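Local coordinates for putative exported protein (Bordetella pertussis Tohama I, PDB 2PFY) that binds pyroglutamic acid as the extracytoplasmic solute receptor of a tripartite ATP-independent periplasmic (TRAP) transport system, to which it probably delivers this ligand, at residues T5-Q10 / T44-P49; D74-I79 / K286-D291; S81-A86 / Q274-T279; I112-G117 / Q208-A213; W120-I125 / A204-S209. One frame throughout, in Å; residues are numbered along the deposited sequence.

Contact 1. Residues T5-Q10 / T44-P49. With PCA (pyroglutamic acid), chain E.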
# COMPACT_ATOMS: atom_id res chain seq x y z
N THR A 5 16.34 14.05 2.90
CA THR A 5 15.10 13.99 3.65
C THR A 5 14.18 12.99 2.98
O THR A 5 14.05 12.96 1.75
CB THR A 5 14.40 15.38 3.73
OG1 THR A 5 15.29 16.29 4.40
CG2 THR A 5 13.07 15.28 4.55
N MSE A 6 13.55 12.16 3.80
CA MSE A 6 12.64 11.17 3.30
C MSE A 6 11.23 11.44 3.84
O MSE A 6 11.06 11.80 5.02
CB MSE A 6 13.11 9.78 3.73
CG MSE A 6 12.19 8.63 3.28
SE MSE A 6 13.06 6.89 3.63
CE MSE A 6 14.62 6.91 2.62
N THR A 7 10.23 11.22 3.00
CA THR A 7 8.85 11.23 3.48
C THR A 7 8.40 9.77 3.62
O THR A 7 8.72 8.92 2.78
CB THR A 7 7.90 12.04 2.54
OG1 THR A 7 6.55 12.00 3.05
CG2 THR A 7 7.90 11.44 1.09
N ALA A 8 7.67 9.49 4.69
CA ALA A 8 6.98 8.21 4.87
C ALA A 8 5.52 8.49 5.16
O ALA A 8 5.17 9.47 5.86
CB ALA A 8 7.60 7.41 6.02
N GLU A 9 4.67 7.64 4.62
CA GLU A 9 3.22 7.85 4.60
C GLU A 9 2.52 7.71 5.98
O GLU A 9 1.64 8.49 6.36
CB GLU A 9 2.67 6.78 3.67
CG GLU A 9 1.65 7.22 2.75
CD GLU A 9 1.14 6.08 1.93
OE1 GLU A 9 1.08 6.21 0.71
OE2 GLU A 9 0.77 5.05 2.52
N GLN A 10 2.93 6.70 6.73
CA GLN A 10 2.20 6.24 7.90
C GLN A 10 2.88 6.67 9.19
O GLN A 10 4.08 7.02 9.19
CB GLN A 10 2.09 4.72 7.80
CG GLN A 10 1.41 4.22 6.49
CD GLN A 10 -0.02 4.74 6.37
OE1 GLN A 10 -0.72 4.89 7.38
NE2 GLN A 10 -0.45 5.06 5.14
N THR A 44 3.37 14.06 7.04
CA THR A 44 3.41 15.47 7.45
C THR A 44 4.12 16.36 6.44
O THR A 44 3.91 17.57 6.43
CB THR A 44 4.03 15.65 8.86
OG1 THR A 44 5.34 15.07 8.87
CG2 THR A 44 3.20 14.89 9.86
N LEU A 45 5.00 15.77 5.62
CA LEU A 45 5.76 16.52 4.63
C LEU A 45 5.01 16.50 3.29
O LEU A 45 4.73 17.53 2.70
CB LEU A 45 7.15 15.87 4.48
CG LEU A 45 8.34 16.55 3.88
CD1 LEU A 45 8.34 18.03 4.31
CD2 LEU A 45 9.62 15.81 4.34
N LEU A 46 4.69 15.32 2.81
CA LEU A 46 3.93 15.11 1.58
C LEU A 46 2.84 14.09 1.86
O LEU A 46 3.10 13.08 2.48
CB LEU A 46 4.84 14.51 0.49
CG LEU A 46 5.92 15.46 -0.08
CD1 LEU A 46 7.04 14.73 -0.74
CD2 LEU A 46 5.27 16.41 -1.07
N LYS A 47 1.64 14.33 1.33
CA LYS A 47 0.53 13.38 1.41
C LYS A 47 0.68 12.36 0.28
O LYS A 47 1.37 12.62 -0.72
CB LYS A 47 -0.80 14.13 1.28
CG LYS A 47 -1.01 15.10 2.46
CD LYS A 47 -2.29 15.89 2.32
CE LYS A 47 -2.52 16.74 3.62
NZ LYS A 47 -1.55 17.86 3.72
N ARG A 48 0.03 11.22 0.42
CA ARG A 48 0.13 10.13 -0.54
C ARG A 48 0.09 10.57 -2.02
O ARG A 48 0.95 10.15 -2.77
CB ARG A 48 -0.94 9.07 -0.27
CG ARG A 48 -1.00 7.94 -1.28
CD ARG A 48 -2.06 6.89 -0.86
NE ARG A 48 -1.61 6.06 0.26
CZ ARG A 48 -2.44 5.39 1.07
NH1 ARG A 48 -3.75 5.47 0.87
NH2 ARG A 48 -1.96 4.65 2.08
N PRO A 49 -0.93 11.36 -2.43
CA PRO A 49 -1.00 11.78 -3.83
C PRO A 49 0.13 12.74 -4.25
O PRO A 49 0.27 12.98 -5.44
CB PRO A 49 -2.34 12.54 -3.93
CG PRO A 49 -3.08 12.22 -2.71
CD PRO A 49 -2.08 11.88 -1.66
N PCA E . -3.45 0.73 4.73
CA PCA E . -3.34 1.83 3.75
CB PCA E . -3.32 1.26 2.35
CG PCA E . -3.50 -0.22 2.50
CD PCA E . -3.53 -0.47 3.97
OE PCA E . -3.58 -1.58 4.48
C PCA E . -4.51 2.79 3.91
O PCA E . -4.55 3.91 3.39
OXT PCA E . -5.45 2.43 4.58
O HOH W 1 5.85 12.90 5.40

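Contact 2. Residues D74-I79 / K286-D291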
# COMPACT_ATOMS: atom_id res chain seq x y z
N ASP A 74 -0.65 5.38 -14.41
CA ASP A 74 -0.10 4.23 -15.12
C ASP A 74 -0.63 2.96 -14.50
O ASP A 74 -0.30 2.65 -13.35
CB ASP A 74 1.44 4.28 -15.11
CG ASP A 74 2.08 3.12 -15.87
OD1 ASP A 74 1.40 2.09 -16.08
OD2 ASP A 74 3.26 3.22 -16.26
N PRO A 75 -1.44 2.18 -15.26
CA PRO A 75 -2.20 1.04 -14.74
C PRO A 75 -1.37 -0.08 -14.13
O PRO A 75 -1.86 -0.80 -13.27
CB PRO A 75 -2.93 0.49 -15.99
CG PRO A 75 -2.92 1.61 -16.97
CD PRO A 75 -1.66 2.37 -16.72
N LEU A 76 -0.13 -0.25 -14.57
CA LEU A 76 0.71 -1.30 -14.03
C LEU A 76 0.92 -1.11 -12.51
O LEU A 76 1.29 -2.07 -11.81
CB LEU A 76 2.08 -1.35 -14.72
CG LEU A 76 2.08 -1.52 -16.26
CD1 LEU A 76 3.52 -1.50 -16.86
CD2 LEU A 76 1.34 -2.79 -16.68
N PHE A 77 0.71 0.11 -12.02
CA PHE A 77 0.98 0.44 -10.60
C PHE A 77 -0.19 0.05 -9.66
O PHE A 77 -0.09 0.15 -8.42
CB PHE A 77 1.35 1.93 -10.44
CG PHE A 77 2.76 2.27 -10.94
CD1 PHE A 77 3.81 2.34 -10.05
CD2 PHE A 77 3.01 2.51 -12.30
CE1 PHE A 77 5.11 2.65 -10.49
CE2 PHE A 77 4.32 2.80 -12.75
CZ PHE A 77 5.36 2.88 -11.83
N GLU A 78 -1.30 -0.42 -10.24
CA GLU A 78 -2.44 -0.86 -9.40
C GLU A 78 -2.88 -2.32 -9.61
O GLU A 78 -3.97 -2.71 -9.16
CB GLU A 78 -3.63 0.10 -9.55
CG GLU A 78 -4.25 0.06 -10.94
CD GLU A 78 -5.38 1.05 -11.14
OE1 GLU A 78 -5.40 2.13 -10.49
OE2 GLU A 78 -6.24 0.75 -11.99
N ILE A 79 -2.05 -3.12 -10.26
CA ILE A 79 -2.38 -4.54 -10.38
C ILE A 79 -2.46 -5.24 -9.01
O ILE A 79 -3.16 -6.24 -8.86
CB ILE A 79 -1.42 -5.33 -11.39
CG1 ILE A 79 -1.98 -6.70 -11.77
CG2 ILE A 79 -0.01 -5.52 -10.83
CD1 ILE A 79 -3.34 -6.70 -12.45
N LYS A 286 -7.76 -4.29 -20.44
CA LYS A 286 -8.09 -3.41 -21.56
C LYS A 286 -7.20 -2.16 -21.58
O LYS A 286 -6.67 -1.79 -22.64
CB LYS A 286 -9.58 -3.03 -21.54
CG LYS A 286 -10.55 -4.19 -21.85
CD LYS A 286 -12.03 -3.78 -21.69
CE LYS A 286 -12.97 -4.97 -21.90
NZ LYS A 286 -14.41 -4.66 -21.58
N LYS A 287 -7.01 -1.52 -20.42
CA LYS A 287 -6.29 -0.24 -20.35
C LYS A 287 -4.77 -0.42 -20.16
O LYS A 287 -3.99 0.50 -20.38
CB LYS A 287 -6.90 0.70 -19.30
CG LYS A 287 -6.82 0.19 -17.84
CD LYS A 287 -7.19 1.26 -16.81
CE LYS A 287 -6.83 0.76 -15.40
NZ LYS A 287 -7.42 1.63 -14.34
N ALA A 288 -4.36 -1.61 -19.75
CA ALA A 288 -2.95 -1.93 -19.76
C ALA A 288 -2.66 -2.38 -21.18
O ALA A 288 -3.56 -2.83 -21.91
CB ALA A 288 -2.64 -3.02 -18.75
N GLY A 289 -1.43 -2.23 -21.63
CA GLY A 289 -1.12 -2.53 -23.02
C GLY A 289 -0.67 -3.96 -23.13
O GLY A 289 -1.21 -4.84 -22.46
N ALA A 290 0.35 -4.19 -23.95
CA ALA A 290 1.03 -5.47 -24.04
C ALA A 290 1.90 -5.68 -22.81
O ALA A 290 2.21 -6.82 -22.44
CB ALA A 290 1.90 -5.52 -25.31
N ASP A 291 2.31 -4.58 -22.18
CA ASP A 291 3.10 -4.66 -20.95
C ASP A 291 2.26 -5.30 -19.85
O ASP A 291 2.72 -6.21 -19.16
CB ASP A 291 3.62 -3.27 -20.55
CG ASP A 291 4.54 -2.64 -21.62
OD1 ASP A 291 5.56 -2.02 -21.26
OD2 ASP A 291 4.23 -2.75 -22.82

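Contact 3. Residues S81-A86 / Q274-T279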
# COMPACT_ATOMS: atom_id res chain seq x y z
N SER A 81 -4.00 -4.25 -6.54
CA SER A 81 -5.28 -3.91 -5.93
C SER A 81 -6.50 -4.55 -6.61
O SER A 81 -7.63 -4.21 -6.28
CB SER A 81 -5.44 -2.39 -5.82
OG SER A 81 -4.38 -1.82 -5.04
N VAL A 82 -6.27 -5.45 -7.57
CA VAL A 82 -7.38 -6.18 -8.20
C VAL A 82 -7.91 -7.26 -7.24
O VAL A 82 -7.15 -8.15 -6.87
CB VAL A 82 -6.95 -6.86 -9.53
CG1 VAL A 82 -8.11 -7.78 -10.07
CG2 VAL A 82 -6.49 -5.82 -10.58
N PRO A 83 -9.18 -7.16 -6.81
CA PRO A 83 -9.68 -8.13 -5.83
C PRO A 83 -9.53 -9.58 -6.25
O PRO A 83 -9.83 -9.95 -7.40
CB PRO A 83 -11.14 -7.72 -5.61
CG PRO A 83 -11.16 -6.22 -5.94
CD PRO A 83 -10.18 -6.12 -7.12
N PHE A 84 -9.00 -10.38 -5.33
CA PHE A 84 -8.87 -11.82 -5.45
C PHE A 84 -7.95 -12.35 -6.57
O PHE A 84 -7.86 -13.57 -6.80
CB PHE A 84 -10.25 -12.47 -5.43
CG PHE A 84 -10.98 -12.18 -4.17
CD1 PHE A 84 -10.58 -12.78 -2.99
CD2 PHE A 84 -11.96 -11.21 -4.13
CE1 PHE A 84 -11.21 -12.48 -1.79
CE2 PHE A 84 -12.60 -10.89 -2.93
CZ PHE A 84 -12.24 -11.53 -1.76
N LEU A 85 -7.23 -11.46 -7.24
CA LEU A 85 -6.20 -11.89 -8.17
C LEU A 85 -5.01 -12.53 -7.45
O LEU A 85 -4.45 -13.54 -7.89
CB LEU A 85 -5.75 -10.70 -9.03
CG LEU A 85 -4.58 -10.93 -10.00
CD1 LEU A 85 -4.94 -11.86 -11.17
CD2 LEU A 85 -4.07 -9.62 -10.54
N ALA A 86 -4.61 -11.95 -6.32
CA ALA A 86 -3.46 -12.46 -5.57
C ALA A 86 -3.68 -12.18 -4.07
O ALA A 86 -3.14 -11.22 -3.52
CB ALA A 86 -2.18 -11.81 -6.06
N GLN A 274 -15.55 -11.54 -5.59
CA GLN A 274 -14.92 -12.34 -6.64
C GLN A 274 -15.41 -11.91 -8.03
O GLN A 274 -14.62 -11.79 -8.97
CB GLN A 274 -15.13 -13.85 -6.41
CG GLN A 274 -14.24 -14.44 -5.27
CD GLN A 274 -14.74 -15.77 -4.68
OE1 GLN A 274 -15.69 -16.39 -5.19
NE2 GLN A 274 -14.10 -16.21 -3.59
N ALA A 275 -16.72 -11.68 -8.15
CA ALA A 275 -17.29 -11.18 -9.41
C ALA A 275 -16.78 -9.76 -9.72
O ALA A 275 -16.44 -9.47 -10.88
CB ALA A 275 -18.82 -11.23 -9.40
N ILE A 276 -16.68 -8.92 -8.68
CA ILE A 276 -16.08 -7.59 -8.83
C ILE A 276 -14.61 -7.66 -9.31
O ILE A 276 -14.20 -6.85 -10.14
CB ILE A 276 -16.24 -6.71 -7.55
CG1 ILE A 276 -17.69 -6.21 -7.44
CG2 ILE A 276 -15.27 -5.51 -7.56
CD1 ILE A 276 -17.99 -5.50 -6.17
N GLY A 277 -13.86 -8.64 -8.79
CA GLY A 277 -12.49 -8.91 -9.18
C GLY A 277 -12.34 -9.33 -10.63
O GLY A 277 -11.42 -8.88 -11.33
N ALA A 278 -13.25 -10.20 -11.09
CA ALA A 278 -13.32 -10.60 -12.51
C ALA A 278 -13.53 -9.39 -13.44
O ALA A 278 -12.82 -9.24 -14.43
CB ALA A 278 -14.43 -11.66 -12.73
N THR A 279 -14.49 -8.53 -13.11
CA THR A 279 -14.71 -7.30 -13.86
C THR A 279 -13.46 -6.42 -13.89
O THR A 279 -13.02 -5.96 -14.96
CB THR A 279 -15.86 -6.49 -13.24
OG1 THR A 279 -17.03 -7.31 -13.18
CG2 THR A 279 -16.17 -5.24 -14.01

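Contact 4. Residues I112-G117 / Q208-A213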
# COMPACT_ATOMS: atom_id res chain seq x y z
N ILE A 112 12.98 8.66 -11.68
CA ILE A 112 12.83 8.03 -10.35
C ILE A 112 13.46 6.64 -10.25
O ILE A 112 13.31 5.84 -11.16
CB ILE A 112 11.33 7.90 -9.99
CG1 ILE A 112 10.69 9.29 -9.90
CG2 ILE A 112 11.14 7.08 -8.68
CD1 ILE A 112 9.16 9.25 -9.93
N VAL A 113 14.12 6.34 -9.13
CA VAL A 113 14.72 5.03 -8.87
C VAL A 113 13.86 4.28 -7.84
O VAL A 113 13.59 4.80 -6.76
CB VAL A 113 16.18 5.17 -8.29
CG1 VAL A 113 16.76 3.83 -7.93
CG2 VAL A 113 17.07 5.91 -9.28
N LEU A 114 13.45 3.06 -8.20
CA LEU A 114 12.77 2.15 -7.30
C LEU A 114 13.82 1.53 -6.40
O LEU A 114 14.69 0.81 -6.87
CB LEU A 114 11.97 1.10 -8.10
CG LEU A 114 11.26 -0.17 -7.54
CD1 LEU A 114 10.95 -0.17 -6.05
CD2 LEU A 114 10.01 -0.46 -8.38
N VAL A 115 13.77 1.85 -5.11
CA VAL A 115 14.75 1.35 -4.17
C VAL A 115 14.27 0.00 -3.59
O VAL A 115 14.97 -1.02 -3.73
CB VAL A 115 15.04 2.38 -3.06
CG1 VAL A 115 16.00 1.80 -2.02
CG2 VAL A 115 15.58 3.72 -3.68
N TYR A 116 13.10 -0.03 -2.95
CA TYR A 116 12.58 -1.32 -2.47
C TYR A 116 11.06 -1.25 -2.29
O TYR A 116 10.51 -0.16 -2.26
CB TYR A 116 13.30 -1.78 -1.18
CG TYR A 116 12.83 -1.08 0.10
CD1 TYR A 116 11.68 -1.52 0.81
CD2 TYR A 116 13.53 0.02 0.61
CE1 TYR A 116 11.24 -0.84 1.99
CE2 TYR A 116 13.14 0.68 1.81
CZ TYR A 116 11.98 0.23 2.47
OH TYR A 116 11.58 0.86 3.61
N GLY A 117 10.43 -2.43 -2.19
CA GLY A 117 9.01 -2.60 -1.90
C GLY A 117 8.77 -3.36 -0.61
O GLY A 117 9.65 -4.07 -0.11
N GLN A 208 0.98 -3.09 -2.32
CA GLN A 208 2.38 -2.87 -2.01
C GLN A 208 2.64 -1.42 -1.69
O GLN A 208 1.93 -0.53 -2.14
CB GLN A 208 3.27 -3.24 -3.18
CG GLN A 208 3.10 -4.68 -3.67
CD GLN A 208 3.40 -5.73 -2.62
OE1 GLN A 208 4.31 -5.59 -1.82
NE2 GLN A 208 2.65 -6.80 -2.64
N SER A 209 3.69 -1.19 -0.92
CA SER A 209 4.20 0.14 -0.69
C SER A 209 5.63 0.15 -1.25
O SER A 209 6.31 -0.87 -1.22
CB SER A 209 4.14 0.36 0.82
OG SER A 209 5.30 0.95 1.30
N PHE A 210 6.10 1.26 -1.80
CA PHE A 210 7.52 1.29 -2.18
C PHE A 210 8.27 2.55 -1.81
O PHE A 210 7.66 3.57 -1.45
CB PHE A 210 7.81 0.85 -3.67
CG PHE A 210 7.19 1.72 -4.76
CD1 PHE A 210 7.22 1.27 -6.09
CD2 PHE A 210 6.52 2.94 -4.48
CE1 PHE A 210 6.64 2.03 -7.16
CE2 PHE A 210 5.94 3.69 -5.52
CZ PHE A 210 5.99 3.22 -6.88
N VAL A 211 9.60 2.45 -1.88
CA VAL A 211 10.48 3.54 -1.54
C VAL A 211 11.18 3.91 -2.84
O VAL A 211 11.79 3.07 -3.50
CB VAL A 211 11.48 3.15 -0.44
CG1 VAL A 211 12.64 4.21 -0.30
CG2 VAL A 211 10.72 3.01 0.90
N ILE A 212 11.02 5.16 -3.24
CA ILE A 212 11.44 5.61 -4.56
C ILE A 212 12.36 6.83 -4.35
O ILE A 212 12.09 7.65 -3.48
CB ILE A 212 10.22 5.95 -5.50
CG1 ILE A 212 9.22 6.90 -4.80
CG2 ILE A 212 9.48 4.67 -5.98
CD1 ILE A 212 8.15 7.53 -5.71
N ALA A 213 13.43 6.95 -5.15
CA ALA A 213 14.39 8.04 -4.99
C ALA A 213 14.48 8.94 -6.23
O ALA A 213 14.20 8.50 -7.34
CB ALA A 213 15.80 7.51 -4.56

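Contact 5. Residues W120-I125 / A204-S209. With PCA (pyroglutamic acid), chain E.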
# COMPACT_ATOMS: atom_id res chain seq x y z
N TRP A 120 1.71 -4.26 2.49
CA TRP A 120 0.71 -4.19 3.56
C TRP A 120 0.17 -5.62 3.78
O TRP A 120 0.38 -6.51 2.95
CB TRP A 120 -0.45 -3.29 3.10
CG TRP A 120 -0.11 -1.85 3.13
CD1 TRP A 120 0.38 -1.07 2.09
CD2 TRP A 120 -0.25 -0.99 4.25
NE1 TRP A 120 0.53 0.23 2.52
CE2 TRP A 120 0.14 0.30 3.84
CE3 TRP A 120 -0.69 -1.19 5.58
CZ2 TRP A 120 0.11 1.40 4.71
CZ3 TRP A 120 -0.71 -0.10 6.45
CH2 TRP A 120 -0.32 1.18 6.00
N PRO A 121 -0.52 -5.85 4.92
CA PRO A 121 -1.25 -7.09 5.07
C PRO A 121 -2.50 -7.09 4.16
O PRO A 121 -2.83 -6.06 3.55
CB PRO A 121 -1.62 -7.12 6.58
CG PRO A 121 -0.72 -6.04 7.24
CD PRO A 121 -0.60 -5.01 6.12
N PRO A 122 -3.16 -8.26 4.03
CA PRO A 122 -4.36 -8.36 3.20
C PRO A 122 -5.48 -7.42 3.65
O PRO A 122 -5.58 -7.10 4.86
CB PRO A 122 -4.79 -9.82 3.39
CG PRO A 122 -3.49 -10.54 3.73
CD PRO A 122 -2.78 -9.55 4.63
N GLN A 123 -6.32 -6.97 2.71
CA GLN A 123 -7.31 -5.94 3.03
C GLN A 123 -8.63 -6.57 3.48
O GLN A 123 -9.22 -7.37 2.75
CB GLN A 123 -7.58 -5.05 1.80
CG GLN A 123 -6.30 -4.44 1.17
CD GLN A 123 -5.65 -3.41 2.10
OE1 GLN A 123 -4.66 -3.67 2.78
NE2 GLN A 123 -6.24 -2.25 2.14
N GLY A 124 -9.09 -6.20 4.67
CA GLY A 124 -10.43 -6.61 5.17
C GLY A 124 -11.41 -5.44 5.09
O GLY A 124 -11.07 -4.34 4.59
N ILE A 125 -12.63 -5.67 5.56
CA ILE A 125 -13.71 -4.68 5.54
C ILE A 125 -14.08 -4.33 6.97
O ILE A 125 -14.25 -5.23 7.78
CB ILE A 125 -14.95 -5.22 4.76
CG1 ILE A 125 -14.55 -5.41 3.29
CG2 ILE A 125 -16.18 -4.24 4.89
CD1 ILE A 125 -15.48 -6.28 2.43
N ALA A 204 -9.10 -9.06 0.37
CA ALA A 204 -9.50 -8.67 -0.99
C ALA A 204 -8.28 -8.57 -1.94
O ALA A 204 -8.32 -9.01 -3.10
CB ALA A 204 -10.28 -7.38 -0.97
N PHE A 205 -7.20 -7.99 -1.42
CA PHE A 205 -5.94 -7.91 -2.13
C PHE A 205 -4.82 -7.54 -1.17
O PHE A 205 -5.04 -7.31 0.04
CB PHE A 205 -6.03 -6.90 -3.31
CG PHE A 205 -6.44 -5.52 -2.92
CD1 PHE A 205 -5.48 -4.55 -2.57
CD2 PHE A 205 -7.79 -5.20 -2.81
CE1 PHE A 205 -5.86 -3.26 -2.18
CE2 PHE A 205 -8.19 -3.89 -2.39
CZ PHE A 205 -7.24 -2.93 -2.10
N ILE A 206 -3.60 -7.55 -1.68
CA ILE A 206 -2.51 -7.14 -0.83
C ILE A 206 -1.66 -6.04 -1.53
O ILE A 206 -0.82 -6.34 -2.40
CB ILE A 206 -1.73 -8.34 -0.09
CG1 ILE A 206 -0.27 -8.40 -0.41
CG2 ILE A 206 -2.44 -9.74 -0.02
CD1 ILE A 206 0.44 -7.44 0.34
N PRO A 207 -1.93 -4.76 -1.15
CA PRO A 207 -1.33 -3.66 -1.89
C PRO A 207 0.10 -3.45 -1.40
O PRO A 207 0.41 -3.70 -0.23
CB PRO A 207 -2.25 -2.47 -1.58
CG PRO A 207 -2.77 -2.79 -0.11
CD PRO A 207 -2.79 -4.31 -0.03
N GLN A 208 0.98 -3.09 -2.32
CA GLN A 208 2.38 -2.87 -2.01
C GLN A 208 2.64 -1.42 -1.69
O GLN A 208 1.93 -0.53 -2.14
CB GLN A 208 3.27 -3.24 -3.18
CG GLN A 208 3.10 -4.68 -3.67
CD GLN A 208 3.40 -5.73 -2.62
OE1 GLN A 208 4.31 -5.59 -1.82
NE2 GLN A 208 2.65 -6.80 -2.64
N SER A 209 3.69 -1.19 -0.92
CA SER A 209 4.20 0.14 -0.69
C SER A 209 5.63 0.15 -1.25
O SER A 209 6.31 -0.87 -1.22
CB SER A 209 4.14 0.36 0.82
OG SER A 209 5.30 0.95 1.30
N PCA E . -3.45 0.73 4.73
CA PCA E . -3.34 1.83 3.75
CB PCA E . -3.32 1.26 2.35
CG PCA E . -3.50 -0.22 2.50
CD PCA E . -3.53 -0.47 3.97
OE PCA E . -3.58 -1.58 4.48
C PCA E . -4.51 2.79 3.91
O PCA E . -4.55 3.91 3.39
OXT PCA E . -5.45 2.43 4.58

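Contact 1. Residues T5-Q10 / T44-P49
Arg48 grips the carboxylate of Glu9 side-on: NE gives a nearly straight bond to OE1 (2.7 Å from NE), and NH2 gives one to OE2 (2.8 Å from NH2). Both carboxylate oxygens are met from above their plane, which stands 68° from that of the guanidinium. The bridge fixes the rotation of the guanidinium, whose NH1 and NH2 both donate to atom O of pyroglutamic acid, with NH2 to O at 3.0 Å. A long arginine suits this place because one flat group can serve ligand and glutamate together. In the second shell, Gln10 NE2 donates to Glu9 OE2 at 2.9 Å, and Leu66 N binds OE1. Farther back, a water links Thr7 OG1 to Leu45 N, while Thr5 CG2 presses on Leu45 CD2 at 3.5 Å. Strand 2-7, lying between strands 35-40 and 62-66, runs out toward the ligand pocket, and loop 44-49 lies beside segment 5-10, ahead of helix 51-57.

Contact 2. Residues D74-I79 / K286-D291
Glu78 and Lys287 form the polar part of this contact, a salt bridge in which NZ of the lysine reaches OE2 of the glutamate at 2.8 Å. NZ arrives on the syn side of the carboxylate, 31° out of its plane. The two side chains cross at about a right angle, and Lys287 reaches Glu78 with a chain extended beyond CG. A lysine suits such a place at the surface: its methylenes can cover an apolar neighbour while its ammonium group reaches a carboxylate. The apolar part involves Pro75, Leu76 and Ala288. Pro75 CB touches Lys287 CE at 4.0 Å, and Pro75 CG approaches Lys287 O. Leu76 packs with CD1 against Asp291 CB at 4.1 Å, and Ala288 CB loosely touches Pro75 CB and Leu76 CD2. Within 74-79, Asp74 OD1 accepts from Leu76 N, an Asx turn at the start of the 3-10 segment. Asp74 and Asp291 each form a salt bridge to Arg106, so helix 89-108 joins the two sides. The 3-10 turn is thereby set against the junction where helix 267-287 ends and helix 290-300 begins, with Gly289 as N-cap of the latter, and Trp284 NE1 of helix 267-287 is hydrogen-bonded to Pro75 O.

Contact 3. Residues S81-A86 / Q274-T279
Pro83 and Gly277 bring their backbones close, with CA atoms 4.4 Å apart, where the irregular segment 81-86 lies against helix 267-287. The carbonyl O of Pro83 rests on Gly277 CA at 3.4 Å, a CA-H...O contact with an angle of 133° at the hydrogen. Glycine suits this spot: with no CB, its CA itself meets the oxygen. Phe84 points toward the helix one turn back, at Gln274. Its CG is anti to its own carbonyl carbon (chi1 -60°), and the ring receives Gln274 CG over one face, 4.0 Å above the plane and toward the rim. CG does the touching here, and the plane of the glutamine amide stands almost perpendicular to the ring, at 89°. Gln274 suits an exposed helix position of this kind, offering methylenes to the ring and carrying a polar amide beyond them. Elsewhere in the contact, Val82 CG1 meets Gly277 O at 3.7 Å, and Pro83 CG makes a loose apolar contact with Ile276 CG2 at 4.5 Å. Phe84 itself adopts a left-handed backbone conformation, and its backbone is hydrogen-bonded to that of Ala204. The arrangement is helix-to-loop packing at a glycine, joining helix 267-287 to the connection between strand 62-66 and helix 89-108 in this periplasmic binding protein fold.

Contact 4. Residues I112-G117 / Q208-A213
Val211 O is gripped by two consecutive amides of the neighbouring strand: Val115 N donates at 2.8 Å, and Tyr116 N adds a weak bond at 3.4 Å. Val115 and Tyr116 therefore both face Val211, which makes a classic beta bulge. Val211 N in turn donates to Tyr116 O at 2.8 Å, closing the pair. Before the bulge, Val113 and Ala213 form a regular hydrogen-bonded antiparallel pair. Strand 112-119 is the outermost strand of the five-stranded mixed sheet here; the strand order 2-1-3-5-4, with 208-214 antiparallel to both its neighbours, is consistent with the periplasmic binding protein fold. Tyr116 CG sits between its backbone N and carbonyl carbon (chi1 78°), and the ring lies over Val211, whose CG2 touches CZ at 3.4 Å. Val211 CB also sits over this ring face, toward the rim, in a CH-pi contact. Beta-branched valine suits the strand and offers the ring a compact surface. Val115 CG2 meets Ala213 CB at 3.9 Å. On the opposite face of the sheet from Tyr116 and Val211, Leu114 and Phe210 cross at about a right angle, with Leu114 CD1 to Phe210 CD1 at 4.0 Å, while Ile212 CG2 lies over the centre of the Phe210 ring. Ile112 CG2 presses tightly on Ile212 CB at 3.5 Å. Helix 89-108 covers Phe210 and Ile212 through Leu107, whereas Tyr116 meets Phe23 of helix 15-30 and Ala236 of helix 223-257.

Contact 5. Residues W120-I125 / A204-S209
Trp120 begins its course against Pro207: CB lies 4.0 Å from Pro207 CG, and its backbone N donates to Pro207 O at 3.1 Å. CG, anti to the carbonyl carbon of Trp120 (chi1 -75°), is thereby placed 3.8 Å from CD of pyroglutamic acid. From there CD1 runs past Pro207 O, which lies at the ring edge, and NE1 comes within 4.0 Å of Ser209 CB. The six-membered ring carries most of the ligand contact. Pyroglutamic acid lies over one indole face with its CD 3.3 Å above the plane, offset toward the rim; CE3 is close to its OE, and CZ3 and CH2 face its N. A broad flat indole suits a small, nearly flat lactam ring. Two further backbone bonds join the segments, Gln123 N to Phe205 O at 3.0 Å and Ala204 N to Gln123 O at 2.9 Å. Between these bonds and Trp120, Pro121 and Pro122 have no amide hydrogen to offer; the buried Trp120 O has no polar partner in the model, and Pro122 CG packs beside Ile206 CG2. Gln123 CG sits over the Phe205 ring, 3.7 Å from its centroid, in a CH-pi contact. Trp120, Gln123 and Pro207 are three of the eleven residues lining the pocket, where two roughly antiparallel connections pass between the sheets (112-119 to 124-127, 198-201 to 208-214), consistent with the hinge of periplasmic binding proteins.

Contacts 1 and 5 both touch pyroglutamic acid and meet each other through Gln10 and Trp120, yet differ in chemistry: contact 1 offers charge to the carboxylate, contact 5 an aromatic face to the ring. Contact 4 is buried sheet core, made of backbone bonds and apolar side chains; it shares Gln208 and Ser209 with contact 5, so the chain runs from the pocket at Pro207 into strand 208-214. Contacts 2 and 3 both use helix 267-287, their centres about 15 Å apart. Contact 2 is partly exposed and carries a salt bridge, whereas contact 3 is mainly buried and relies on close packing. Contact 3 also backs contact 5, through a probable hydrogen bond from Phe84 N to Ala204 O.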